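Local coordinates for protein endo-alpha-mannosidase (Bacteroides thetaiotaomicron, PDB 4ACY) that hydrolyses internal alpha-mannosidic linkages as a family GH99 endo-alpha-mannosidase, probably acting on N-glycan-type mannose chains, at residues Ser323-Asn328 and Glu332-Glu337; Ile109-Lys114 and Ile336-Ser341; Leu229-Leu234 and Trp263-Gln268. One frame throughout, in Å; residues are numbered along the deposited sequence.

Contacts 1 and 2 form one continuous patch, their centres about 10 Å apart. They share Ile336 and Glu337, and Phe327 of contact 1 touches Met111 of contact 2, so the chain leaving the eighth barrel strand is first folded back on itself and then laid against helix 102-115. Contact 3 is separate: its centre is about 23 Å from that of contact 1, with nearest atoms about 7 Å apart, and about 31 Å from that of contact 2, on the opposite side of the chain's centre. TIM-barrel glycosidases carry their active sites at the C-terminal ends of the strands, so the loop of contact 1 probably lies near the active-site end.

Contact 1: Ser323-Asn328 and Glu332-Glu337; sequences SITSFN and EGTQIE
Ser326 and Thr334 join the two arms of the loop that leaves the eighth strand of the TIM barrel, just after a cis peptide bond between Thr325 and Ser326. Ser326 is gripped by backbone and side chain together. Its N donates to Thr334 O at 2.9 Å, approaching from above the carbonyl plane (53° out of it), while its OG and Thr334 OG1 lie 2.7 Å apart in a hydrogen bond that either hydroxyl could donate. Ser326 OG also receives a bond from Glu329 N. Further along, Ile336 N bonds Ser326 O at 2.9 Å and makes a weak second hydrogen bond to Phe327 O. That carbonyl takes its stronger bond from Glu337 N at 3.1 Å. Glu337 swings its CG away from the backbone N (chi1 -171°); its CB sits over one face of Phe327, toward the rim, 4.2 Å from the ring centroid (CH-pi), and the extended chain continues past the ring edge near CZ and CE2. The carboxylate plane is nearly parallel to the ring (11°) but displaced. Tyr97 and Trp330 hold Glu337 OE1. Around this buried loop, Ile324 and Ile336 meet through their CG2 methyls against helix 359-376, Phe327 rests on helix 102-115, and Ile324 pairs with strand 42-46.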
ATOM      1  N   SER A 323       6.756  -5.441   1.235  1.00 14.59           N
ATOM      2  CA  SER A 323       5.919  -4.301   0.941  1.00 14.15           C
ATOM      3  C   SER A 323       5.918  -3.344   2.119  1.00 13.91           C
ATOM      4  O   SER A 323       6.076  -3.746   3.278  1.00 13.96           O
ATOM      5  CB  SER A 323       4.492  -4.725   0.548  1.00 13.71           C
ATOM      6  OG  SER A 323       3.868  -5.503   1.574  1.00 13.77           O
ATOM      7  N   ILE A 324       5.762  -2.065   1.805  1.00 14.08           N
ATOM      8  CA  ILE A 324       5.804  -1.014   2.803  1.00 14.09           C
ATOM      9  C   ILE A 324       4.439  -0.328   2.908  1.00 13.84           C
ATOM     10  O   ILE A 324       3.945   0.287   1.955  1.00 14.25           O
ATOM     11  CB  ILE A 324       6.917   0.023   2.498  1.00 13.99           C
ATOM     12  CG1 ILE A 324       8.294  -0.670   2.529  1.00 14.34           C
ATOM     13  CG2 ILE A 324       6.876   1.171   3.521  1.00 13.74           C
ATOM     14  CD1 ILE A 324       9.423   0.230   2.080  1.00 14.64           C
ATOM     15  N   THR A 325       3.851  -0.456   4.094  1.00 13.91           N
ATOM     16  CA  THR A 325       2.604   0.211   4.419  1.00 13.42           C
ATOM     17  C   THR A 325       2.973   1.385   5.335  1.00 13.17           C
ATOM     18  O   THR A 325       3.139   1.177   6.532  1.00 13.10           O
ATOM     19  CB  THR A 325       1.646  -0.756   5.148  1.00 13.64           C
ATOM     20  OG1 THR A 325       1.368  -1.882   4.293  1.00 13.54           O
ATOM     21  CG2 THR A 325       0.321  -0.027   5.504  1.00 13.64           C
ATOM     22  N   SER A 326       3.132   2.602   4.805  1.00 13.19           N
ATOM     23  CA  SER A 326       2.809   2.974   3.428  1.00 13.09           C
ATOM     24  C   SER A 326       3.759   4.062   2.958  1.00 13.10           C
ATOM     25  O   SER A 326       4.451   4.664   3.768  1.00 12.55           O
ATOM     26  CB  SER A 326       1.386   3.550   3.385  1.00 13.18           C
ATOM     27  OG  SER A 326       1.276   4.672   4.258  1.00 13.29           O
ATOM     28  N   PHE A 327       3.779   4.350   1.657  1.00 13.17           N
ATOM     29  CA  PHE A 327       4.353   5.626   1.276  1.00 13.24           C
ATOM     30  C   PHE A 327       3.521   6.780   1.866  1.00 13.31           C
ATOM     31  O   PHE A 327       4.057   7.674   2.512  1.00 12.99           O
ATOM     32  CB  PHE A 327       4.476   5.798  -0.237  1.00 13.70           C
ATOM     33  CG  PHE A 327       5.104   7.122  -0.615  1.00 14.01           C
ATOM     34  CD1 PHE A 327       6.441   7.365  -0.314  1.00 14.82           C
ATOM     35  CD2 PHE A 327       4.348   8.136  -1.192  1.00 14.53           C
ATOM     36  CE1 PHE A 327       7.028   8.586  -0.602  1.00 14.67           C
ATOM     37  CE2 PHE A 327       4.932   9.358  -1.490  1.00 14.76           C
ATOM     38  CZ  PHE A 327       6.276   9.575  -1.203  1.00 14.85           C
ATOM     39  N   ASN A 328       2.210   6.777   1.640  1.00 13.07           N
ATOM     40  CA  ASN A 328       1.446   7.985   1.933  1.00 13.08           C
ATOM     41  C   ASN A 328      -0.021   7.752   2.258  1.00 12.64           C
ATOM     42  O   ASN A 328      -0.901   8.441   1.724  1.00 12.66           O
ATOM     43  CB  ASN A 328       1.579   9.023   0.798  1.00 13.01           C
ATOM     44  CG  ASN A 328       0.992   8.544  -0.528  1.00 13.21           C
ATOM     45  OD1 ASN A 328       0.861   7.336  -0.774  1.00 13.50           O
ATOM     46  ND2 ASN A 328       0.642   9.503  -1.400  1.00 13.22           N
ATOM     47  N   GLU A 332      -3.933   7.091   8.105  1.00 13.54           N
ATOM     48  CA  GLU A 332      -3.643   6.015   9.044  1.00 13.14           C
ATOM     49  C   GLU A 332      -2.284   6.143   9.722  1.00 13.24           C
ATOM     50  O   GLU A 332      -1.893   5.286  10.509  1.00 12.60           O
ATOM     51  CB  GLU A 332      -3.782   4.656   8.354  1.00 13.64           C
ATOM     52  CG  GLU A 332      -5.235   4.406   7.955  1.00 13.84           C
ATOM     53  CD  GLU A 332      -5.495   3.023   7.431  1.00 14.47           C
ATOM     54  OE1 GLU A 332      -4.549   2.357   6.939  1.00 15.10           O
ATOM     55  OE2 GLU A 332      -6.688   2.615   7.453  1.00 14.40           O
ATOM     56  N   GLY A 333      -1.593   7.241   9.438  1.00 12.99           N
ATOM     57  CA  GLY A 333      -0.349   7.547  10.153  1.00 13.30           C
ATOM     58  C   GLY A 333       0.735   6.529   9.871  1.00 13.43           C
ATOM     59  O   GLY A 333       1.622   6.301  10.698  1.00 14.25           O
ATOM     60  N   THR A 334       0.648   5.886   8.712  1.00 13.08           N
ATOM     61  CA  THR A 334       1.626   4.863   8.360  1.00 13.34           C
ATOM     62  C   THR A 334       2.654   5.356   7.347  1.00 13.50           C
ATOM     63  O   THR A 334       3.496   4.576   6.931  1.00 13.55           O
ATOM     64  CB  THR A 334       0.944   3.594   7.795  1.00 13.03           C
ATOM     65  OG1 THR A 334       0.171   3.946   6.645  1.00 13.33           O
ATOM     66  CG2 THR A 334       0.040   2.954   8.852  1.00 12.89           C
ATOM     67  N   GLN A 335       2.591   6.640   6.973  1.00 13.97           N
ATOM     68  CA  GLN A 335       3.384   7.175   5.858  1.00 13.85           C
ATOM     69  C   GLN A 335       4.885   7.216   6.159  1.00 14.31           C
ATOM     70  O   GLN A 335       5.283   7.506   7.289  1.00 14.98           O
ATOM     71  CB  GLN A 335       2.863   8.558   5.420  1.00 13.59           C
ATOM     72  CG  GLN A 335       3.220   9.745   6.323  1.00 13.36           C
ATOM     73  CD  GLN A 335       2.609   9.699   7.738  1.00 13.29           C
ATOM     74  OE1 GLN A 335       1.509   9.164   7.959  1.00 13.55           O
ATOM     75  NE2 GLN A 335       3.314  10.275   8.688  1.00 13.34           N
ATOM     76  N   ILE A 336       5.698   6.894   5.158  1.00 13.98           N
ATOM     77  CA  ILE A 336       7.137   7.184   5.281  1.00 14.28           C
ATOM     78  C   ILE A 336       7.433   8.526   4.631  1.00 14.38           C
ATOM     79  O   ILE A 336       8.536   9.076   4.815  1.00 14.49           O
ATOM     80  CB  ILE A 336       8.040   6.045   4.733  1.00 14.15           C
ATOM     81  CG1 ILE A 336       7.776   5.819   3.237  1.00 14.51           C
ATOM     82  CG2 ILE A 336       7.874   4.738   5.572  1.00 14.27           C
ATOM     83  CD1 ILE A 336       8.822   4.900   2.598  1.00 14.95           C
ATOM     84  N   GLU A 337       6.443   9.063   3.915  1.00 14.48           N
ATOM     85  CA  GLU A 337       6.538  10.389   3.286  1.00 14.65           C
ATOM     86  C   GLU A 337       6.909  11.453   4.328  1.00 15.04           C
ATOM     87  O   GLU A 337       6.447  11.396   5.485  1.00 14.89           O
ATOM     88  CB  GLU A 337       5.254  10.763   2.550  1.00 14.68           C
ATOM     89  CG  GLU A 337       5.419  12.039   1.723  1.00 14.64           C
ATOM     90  CD  GLU A 337       4.210  12.463   0.967  1.00 15.30           C
ATOM     91  OE1 GLU A 337       3.175  11.746   0.968  1.00 15.21           O
ATOM     92  OE2 GLU A 337       4.294  13.547   0.343  1.00 15.02           O
TER

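Contact 2: Ile109-Lys114 and Ile336-Ser341; sequences IRMHIK and IEPAVS
Met111, present as selenomethionine in this derivative, reaches from helix 102-115 toward Pro338 in the loop after the last barrel strand. Its CG lies beside the backbone N (chi1 -70°), and from there the chain is fully extended, bridging the 7.7 Å between the CA atoms of Met111 and Glu337, the nearest pair of the two segments. The end of this chain meets Pro338 at the CG and CD atoms of the pyrrolidine ring. SE sits 3.7 Å from Pro338 CD, and the terminal CE is 3.8 Å from Pro338 CG. Glu337 is met differently: its extended chain passes aslant, bringing its CG within 4.1 Å of Met111 SE, while its OE1 bonds to Tyr97 and Trp330. Leu361 of helix 359-376 adds an apolar neighbour to Met111. Pro338 in turn is tied through its backbone to Glu93. The contact between these two segments is small, 120 Å² in all, and rests on dispersion between selenium, methyl and methylene groups, so it is apolar and weakly directional.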
ATOM      1  N   ILE A 109       8.324  10.460  -6.668  1.00 17.01           N
ATOM      2  CA  ILE A 109       9.228   9.522  -7.329  1.00 17.08           C
ATOM      3  C   ILE A 109      10.658   9.741  -6.811  1.00 17.25           C
ATOM      4  O   ILE A 109      11.352   8.787  -6.463  1.00 17.06           O
ATOM      5  CB  ILE A 109       9.145   9.654  -8.884  1.00 17.28           C
ATOM      6  CG1 ILE A 109       7.787   9.149  -9.399  1.00 17.31           C
ATOM      7  CG2 ILE A 109      10.326   8.938  -9.560  1.00 17.59           C
ATOM      8  CD1 ILE A 109       7.486   7.663  -9.080  1.00 16.90           C
ATOM      9  N   ARG A 110      11.085  11.001  -6.720  1.00 17.58           N
ATOM     10  CA  ARG A 110      12.403  11.304  -6.157  1.00 18.14           C
ATOM     11  C   ARG A 110      12.549  10.770  -4.724  1.00 18.11           C
ATOM     12  O   ARG A 110      13.642  10.311  -4.323  1.00 18.15           O
ATOM     13  CB  ARG A 110      12.685  12.811  -6.216  1.00 18.72           C
HETATM   14  N   MSE A 111      11.451  10.808  -3.959  1.00 17.30           N
HETATM   15  CA  MSE A 111      11.475  10.299  -2.586  1.00 17.50           C
HETATM   16  C   MSE A 111      11.651   8.787  -2.559  1.00 17.38           C
HETATM   17  O   MSE A 111      12.309   8.249  -1.670  1.00 16.88           O
HETATM   18  CB  MSE A 111      10.217  10.714  -1.830  1.00 17.78           C
HETATM   19  CG  MSE A 111      10.172  12.211  -1.542  1.00 18.26           C
HETATM   20 SE   MSE A 111       8.424  12.751  -0.910  1.00 19.20          SE
HETATM   21  CE  MSE A 111       8.863  14.568  -0.375  1.00 19.57           C
ATOM     22  N   HIS A 112      11.061   8.097  -3.534  1.00 17.81           N
ATOM     23  CA  HIS A 112      11.281   6.665  -3.652  1.00 18.27           C
ATOM     24  C   HIS A 112      12.738   6.363  -4.005  1.00 18.86           C
ATOM     25  O   HIS A 112      13.326   5.445  -3.453  1.00 18.07           O
ATOM     26  CB  HIS A 112      10.308   6.051  -4.650  1.00 18.31           C
ATOM     27  CG  HIS A 112       8.908   5.980  -4.129  1.00 18.11           C
ATOM     28  ND1 HIS A 112       8.357   4.819  -3.624  1.00 19.12           N
ATOM     29  CD2 HIS A 112       7.968   6.940  -3.976  1.00 17.46           C
ATOM     30  CE1 HIS A 112       7.118   5.061  -3.226  1.00 18.03           C
ATOM     31  NE2 HIS A 112       6.858   6.341  -3.423  1.00 18.76           N
ATOM     32  N   ILE A 113      13.319   7.162  -4.905  1.00 19.49           N
ATOM     33  CA  ILE A 113      14.752   7.023  -5.213  1.00 19.90           C
ATOM     34  C   ILE A 113      15.603   7.200  -3.937  1.00 19.58           C
ATOM     35  O   ILE A 113      16.500   6.396  -3.661  1.00 19.46           O
ATOM     36  CB  ILE A 113      15.182   7.974  -6.373  1.00 20.60           C
ATOM     37  CG1 ILE A 113      14.429   7.633  -7.670  1.00 21.55           C
ATOM     38  CG2 ILE A 113      16.696   7.945  -6.586  1.00 21.77           C
ATOM     39  CD1 ILE A 113      14.403   6.130  -8.061  1.00 22.42           C
ATOM     40  N   LYS A 114      15.287   8.212  -3.133  1.00 19.33           N
ATOM     41  CA  LYS A 114      15.958   8.385  -1.837  1.00 19.79           C
ATOM     42  C   LYS A 114      15.827   7.144  -0.934  1.00 19.10           C
ATOM     43  O   LYS A 114      16.795   6.745  -0.290  1.00 18.60           O
ATOM     44  CB  LYS A 114      15.448   9.645  -1.123  1.00 20.60           C
ATOM     45  CG  LYS A 114      16.106   9.885   0.247  1.00 21.56           C
ATOM     46  CD  LYS A 114      15.557  11.121   0.977  1.00 22.72           C
ATOM     47  CE  LYS A 114      15.968  12.425   0.308  1.00 23.06           C
ATOM     48  NZ  LYS A 114      15.358  13.592   1.008  1.00 22.84           N
ATOM     49  N   ILE A 336       5.698   6.894   5.158  1.00 13.98           N
ATOM     50  CA  ILE A 336       7.137   7.184   5.281  1.00 14.28           C
ATOM     51  C   ILE A 336       7.433   8.526   4.631  1.00 14.38           C
ATOM     52  O   ILE A 336       8.536   9.076   4.815  1.00 14.49           O
ATOM     53  CB  ILE A 336       8.040   6.045   4.733  1.00 14.15           C
ATOM     54  CG1 ILE A 336       7.776   5.819   3.237  1.00 14.51           C
ATOM     55  CG2 ILE A 336       7.874   4.738   5.572  1.00 14.27           C
ATOM     56  CD1 ILE A 336       8.822   4.900   2.598  1.00 14.95           C
ATOM     57  N   GLU A 337       6.443   9.063   3.915  1.00 14.48           N
ATOM     58  CA  GLU A 337       6.538  10.389   3.286  1.00 14.65           C
ATOM     59  C   GLU A 337       6.909  11.453   4.328  1.00 15.04           C
ATOM     60  O   GLU A 337       6.447  11.396   5.485  1.00 14.89           O
ATOM     61  CB  GLU A 337       5.254  10.763   2.550  1.00 14.68           C
ATOM     62  CG  GLU A 337       5.419  12.039   1.723  1.00 14.64           C
ATOM     63  CD  GLU A 337       4.210  12.463   0.967  1.00 15.30           C
ATOM     64  OE1 GLU A 337       3.175  11.746   0.968  1.00 15.21           O
ATOM     65  OE2 GLU A 337       4.294  13.547   0.343  1.00 15.02           O
ATOM     66  N   PRO A 338       7.794  12.398   3.947  1.00 15.01           N
ATOM     67  CA  PRO A 338       8.217  13.396   4.925  1.00 15.35           C
ATOM     68  C   PRO A 338       7.075  14.184   5.536  1.00 15.39           C
ATOM     69  O   PRO A 338       6.190  14.645   4.826  1.00 15.35           O
ATOM     70  CB  PRO A 338       9.118  14.328   4.093  1.00 15.41           C
ATOM     71  CG  PRO A 338       9.726  13.412   3.104  1.00 15.51           C
ATOM     72  CD  PRO A 338       8.641  12.424   2.736  1.00 15.44           C
ATOM     73  N   ALA A 339       7.141  14.341   6.855  1.00 15.76           N
ATOM     74  CA  ALA A 339       6.159  15.086   7.630  1.00 16.34           C
ATOM     75  C   ALA A 339       6.894  16.232   8.330  1.00 16.56           C
ATOM     76  O   ALA A 339       8.087  16.117   8.603  1.00 16.94           O
ATOM     77  CB  ALA A 339       5.512  14.155   8.658  1.00 16.07           C
ATOM     78  N   VAL A 340       6.174  17.310   8.622  1.00 17.05           N
ATOM     79  CA  VAL A 340       6.758  18.494   9.290  1.00 17.65           C
ATOM     80  C   VAL A 340       5.999  18.858  10.561  1.00 18.31           C
ATOM     81  O   VAL A 340       4.821  18.506  10.713  1.00 17.87           O
ATOM     82  CB  VAL A 340       6.763  19.733   8.347  1.00 17.58           C
ATOM     83  CG1 VAL A 340       7.657  19.467   7.150  1.00 17.62           C
ATOM     84  CG2 VAL A 340       5.338  20.107   7.883  1.00 17.73           C
ATOM     85  N   SER A 341       6.656  19.577  11.472  1.00 18.96           N
ATOM     86  CA  SER A 341       5.956  20.128  12.626  0.50 19.41           C
ATOM     87  C   SER A 341       4.908  21.128  12.141  1.00 19.78           C
ATOM     88  O   SER A 341       5.152  21.898  11.197  1.00 20.01           O
ATOM     89  CB  SER A 341       6.941  20.791  13.587  0.50 19.46           C
ATOM     90  OG  SER A 341       7.801  21.676  12.893  0.50 19.35           O
TER

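Contact 3: Leu229-Leu234 and Trp263-Gln268; sequences LKESEL and WKSMQQ
A 3-10 turn at Glu231-Glu233 lies beside the first turns of helix 263-272, with the CA atoms of Glu231 and Met266 6.4 Å apart. The turn lies in the beta-alpha loop after strand 223-227 of the TIM barrel, ahead of helix 235-239, and helix 263-272 is part of the surrounding helical layer, following the next strand, 244-246, and its loop. The turn is braced internally by Glu233 N bonding Lys230 O at 3.0 Å, and Asn256 OD1 accepts the N-H of Glu231. Glu231 carries one half of the contact. A trans first torsion (chi1 180°) sends its extended chain toward the helix and places CD 3.9 Å from Met266 CG. The carboxylate comes up beside Ser265, but the modelled separation of Glu231 OE2 and Ser265 OG is too short to be real, so the exact placement of these two groups is doubtful and no bond can be read from it. The other half is apolar and better buried. Leu234 and Met266, the latter again selenomethionine in this derivative, cross at about a right angle, and both also touch Phe245 of strand 244-246, while Met266 further reaches Phe277 of strand 276-281. Between turn and helix, the hydrophobic touch is made by a single methyl, Leu234 CD1, lying 4.1 Å from Met266 CG.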
ATOM      1  N   LEU A 229      -5.519 -12.750   6.572  1.00 19.74           N
ATOM      2  CA  LEU A 229      -5.724 -12.268   7.946  1.00 20.15           C
ATOM      3  C   LEU A 229      -5.045 -13.136   9.000  1.00 21.00           C
ATOM      4  O   LEU A 229      -4.712 -12.665  10.080  1.00 19.53           O
ATOM      5  CB  LEU A 229      -7.217 -12.217   8.259  1.00 20.29           C
ATOM      6  CG  LEU A 229      -8.055 -11.283   7.401  1.00 20.49           C
ATOM      7  CD1 LEU A 229      -9.515 -11.529   7.796  1.00 20.99           C
ATOM      8  CD2 LEU A 229      -7.620  -9.842   7.614  1.00 19.90           C
ATOM      9  N   LYS A 230      -4.853 -14.412   8.688  1.00 21.59           N
ATOM     10  CA  LYS A 230      -4.294 -15.325   9.668  1.00 23.25           C
ATOM     11  C   LYS A 230      -3.634 -16.527   9.010  1.00 23.48           C
ATOM     12  O   LYS A 230      -4.072 -17.004   7.959  1.00 22.76           O
ATOM     13  CB  LYS A 230      -5.371 -15.786  10.663  1.00 23.65           C
ATOM     14  CG  LYS A 230      -6.560 -16.540  10.057  1.00 24.04           C
ATOM     15  CD  LYS A 230      -7.716 -16.669  11.069  1.00 24.77           C
ATOM     16  CE  LYS A 230      -8.588 -15.433  11.079  1.00 24.90           C
ATOM     17  NZ  LYS A 230      -9.388 -15.347  12.338  1.00 26.55           N
ATOM     18  N   GLU A 231      -2.572 -16.992   9.652  1.00 24.67           N
ATOM     19  CA  GLU A 231      -1.823 -18.164   9.223  1.00 26.42           C
ATOM     20  C   GLU A 231      -2.717 -19.387   8.956  1.00 27.17           C
ATOM     21  O   GLU A 231      -2.461 -20.154   8.020  1.00 25.59           O
ATOM     22  CB  GLU A 231      -0.755 -18.461  10.284  1.00 28.03           C
ATOM     23  CG  GLU A 231       0.117 -19.655  10.013  1.00 28.46           C
ATOM     24  CD  GLU A 231       1.483 -19.517  10.630  1.00 28.79           C
ATOM     25  OE1 GLU A 231       1.630 -18.832  11.675  1.00 29.10           O
ATOM     26  OE2 GLU A 231       2.417 -20.106  10.059  1.00 29.94           O
ATOM     27  N   SER A 232      -3.779 -19.542   9.754  1.00 27.63           N
ATOM     28  CA  SER A 232      -4.675 -20.704   9.645  1.00 28.38           C
ATOM     29  C   SER A 232      -5.599 -20.652   8.433  1.00 27.54           C
ATOM     30  O   SER A 232      -6.216 -21.661   8.073  1.00 27.58           O
ATOM     31  CB  SER A 232      -5.487 -20.905  10.934  1.00 28.90           C
ATOM     32  OG  SER A 232      -6.448 -19.875  11.083  1.00 30.45           O
ATOM     33  N   GLU A 233      -5.690 -19.486   7.791  1.00 26.62           N
ATOM     34  CA  GLU A 233      -6.504 -19.344   6.587  1.00 25.76           C
ATOM     35  C   GLU A 233      -5.665 -19.336   5.296  1.00 24.22           C
ATOM     36  O   GLU A 233      -6.191 -19.127   4.202  1.00 23.63           O
ATOM     37  CB  GLU A 233      -7.400 -18.104   6.670  1.00 26.75           C
ATOM     38  CG  GLU A 233      -8.518 -18.241   7.690  1.00 28.16           C
ATOM     39  CD  GLU A 233      -9.389 -16.997   7.819  1.00 29.67           C
ATOM     40  OE1 GLU A 233      -9.120 -15.956   7.170  1.00 30.61           O
ATOM     41  OE2 GLU A 233     -10.360 -17.064   8.592  1.00 30.96           O
ATOM     42  N   LEU A 234      -4.369 -19.581   5.433  1.00 23.03           N
ATOM     43  CA  LEU A 234      -3.481 -19.666   4.266  1.00 22.96           C
ATOM     44  C   LEU A 234      -3.934 -20.678   3.191  1.00 23.21           C
ATOM     45  O   LEU A 234      -3.761 -20.421   1.996  1.00 22.95           O
ATOM     46  CB  LEU A 234      -2.025 -19.889   4.685  1.00 22.93           C
ATOM     47  CG  LEU A 234      -1.300 -18.695   5.327  1.00 22.52           C
ATOM     48  CD1 LEU A 234       0.119 -19.070   5.706  1.00 22.57           C
ATOM     49  CD2 LEU A 234      -1.283 -17.495   4.386  1.00 23.05           C
ATOM     50  N   TRP A 263       5.794 -14.455  10.949  1.00 19.38           N
ATOM     51  CA  TRP A 263       6.321 -14.313   9.591  1.00 19.48           C
ATOM     52  C   TRP A 263       7.247 -15.443   9.116  1.00 19.83           C
ATOM     53  O   TRP A 263       7.130 -15.892   7.977  1.00 20.24           O
ATOM     54  CB  TRP A 263       6.942 -12.934   9.388  1.00 18.47           C
ATOM     55  CG  TRP A 263       5.899 -11.833   9.346  1.00 17.91           C
ATOM     56  CD1 TRP A 263       4.547 -11.987   9.293  1.00 17.82           C
ATOM     57  CD2 TRP A 263       6.146 -10.424   9.299  1.00 17.71           C
ATOM     58  NE1 TRP A 263       3.928 -10.758   9.241  1.00 18.01           N
ATOM     59  CE2 TRP A 263       4.888  -9.779   9.233  1.00 17.92           C
ATOM     60  CE3 TRP A 263       7.305  -9.643   9.305  1.00 17.88           C
ATOM     61  CZ2 TRP A 263       4.755  -8.373   9.179  1.00 18.01           C
ATOM     62  CZ3 TRP A 263       7.176  -8.238   9.263  1.00 17.95           C
ATOM     63  CH2 TRP A 263       5.908  -7.629   9.184  1.00 18.36           C
ATOM     64  N   LYS A 264       8.154 -15.910   9.969  1.00 21.44           N
ATOM     65  CA  LYS A 264       8.981 -17.076   9.604  1.00 22.50           C
ATOM     66  C   LYS A 264       8.136 -18.302   9.224  1.00 22.44           C
ATOM     67  O   LYS A 264       8.374 -18.944   8.192  1.00 22.48           O
ATOM     68  CB  LYS A 264       9.982 -17.416  10.714  1.00 23.35           C
ATOM     69  CG  LYS A 264      11.138 -16.447  10.781  1.00 24.46           C
ATOM     70  CD  LYS A 264      12.198 -16.915  11.780  1.00 26.11           C
ATOM     71  CE  LYS A 264      13.378 -15.957  11.796  1.00 27.39           C
ATOM     72  NZ  LYS A 264      14.480 -16.437  12.677  1.00 28.99           N
ATOM     73  N   SER A 265       7.138 -18.605  10.045  1.00 22.32           N
ATOM     74  CA  SER A 265       6.225 -19.727   9.787  1.00 22.36           C
ATOM     75  C   SER A 265       5.405 -19.537   8.495  1.00 22.12           C
ATOM     76  O   SER A 265       5.183 -20.479   7.739  1.00 22.98           O
ATOM     77  CB  SER A 265       5.338 -19.957  11.017  1.00 22.48           C
ATOM     78  OG  SER A 265       4.324 -20.915  10.765  1.00 23.58           O
HETATM   79  N   MSE A 266       4.966 -18.313   8.230  1.00 21.47           N
HETATM   80  CA  MSE A 266       4.196 -18.048   7.020  1.00 21.66           C
HETATM   81  C   MSE A 266       5.057 -18.204   5.770  1.00 21.11           C
HETATM   82  O   MSE A 266       4.599 -18.745   4.751  1.00 21.61           O
HETATM   83  CB  MSE A 266       3.526 -16.675   7.100  1.00 22.05           C
HETATM   84  CG  MSE A 266       2.375 -16.670   8.094  1.00 22.25           C
HETATM   85 SE   MSE A 266       1.853 -14.888   8.683  1.00 24.07          SE
HETATM   86  CE  MSE A 266       1.125 -14.260   7.003  1.00 23.00           C
ATOM     87  N   GLN A 267       6.306 -17.753   5.860  1.00 21.60           N
ATOM     88  CA  GLN A 267       7.274 -17.940   4.773  1.00 22.08           C
ATOM     89  C   GLN A 267       7.507 -19.424   4.519  1.00 22.80           C
ATOM     90  O   GLN A 267       7.602 -19.858   3.370  1.00 22.21           O
ATOM     91  CB  GLN A 267       8.607 -17.254   5.100  1.00 21.59           C
ATOM     92  CG  GLN A 267       9.786 -17.601   4.146  1.00 21.69           C
ATOM     93  CD  GLN A 267       9.554 -17.185   2.687  1.00 22.31           C
ATOM     94  OE1 GLN A 267       8.593 -16.489   2.357  1.00 21.92           O
ATOM     95  NE2 GLN A 267      10.445 -17.632   1.803  1.00 22.44           N
ATOM     96  N   GLN A 268       7.612 -20.191   5.601  1.00 24.43           N
ATOM     97  CA  GLN A 268       7.776 -21.644   5.498  1.00 25.70           C
ATOM     98  C   GLN A 268       6.595 -22.274   4.759  1.00 24.96           C
ATOM     99  O   GLN A 268       6.796 -23.131   3.904  1.00 24.84           O
ATOM    100  CB  GLN A 268       7.948 -22.288   6.882  1.00 27.68           C
ATOM    101  CG  GLN A 268       9.319 -22.112   7.538  1.00 30.80           C
ATOM    102  CD  GLN A 268       9.349 -22.613   8.995  1.00 33.72           C
ATOM    103  OE1 GLN A 268       8.686 -23.605   9.348  1.00 36.66           O
ATOM    104  NE2 GLN A 268      10.121 -21.932   9.843  1.00 35.18           N
TER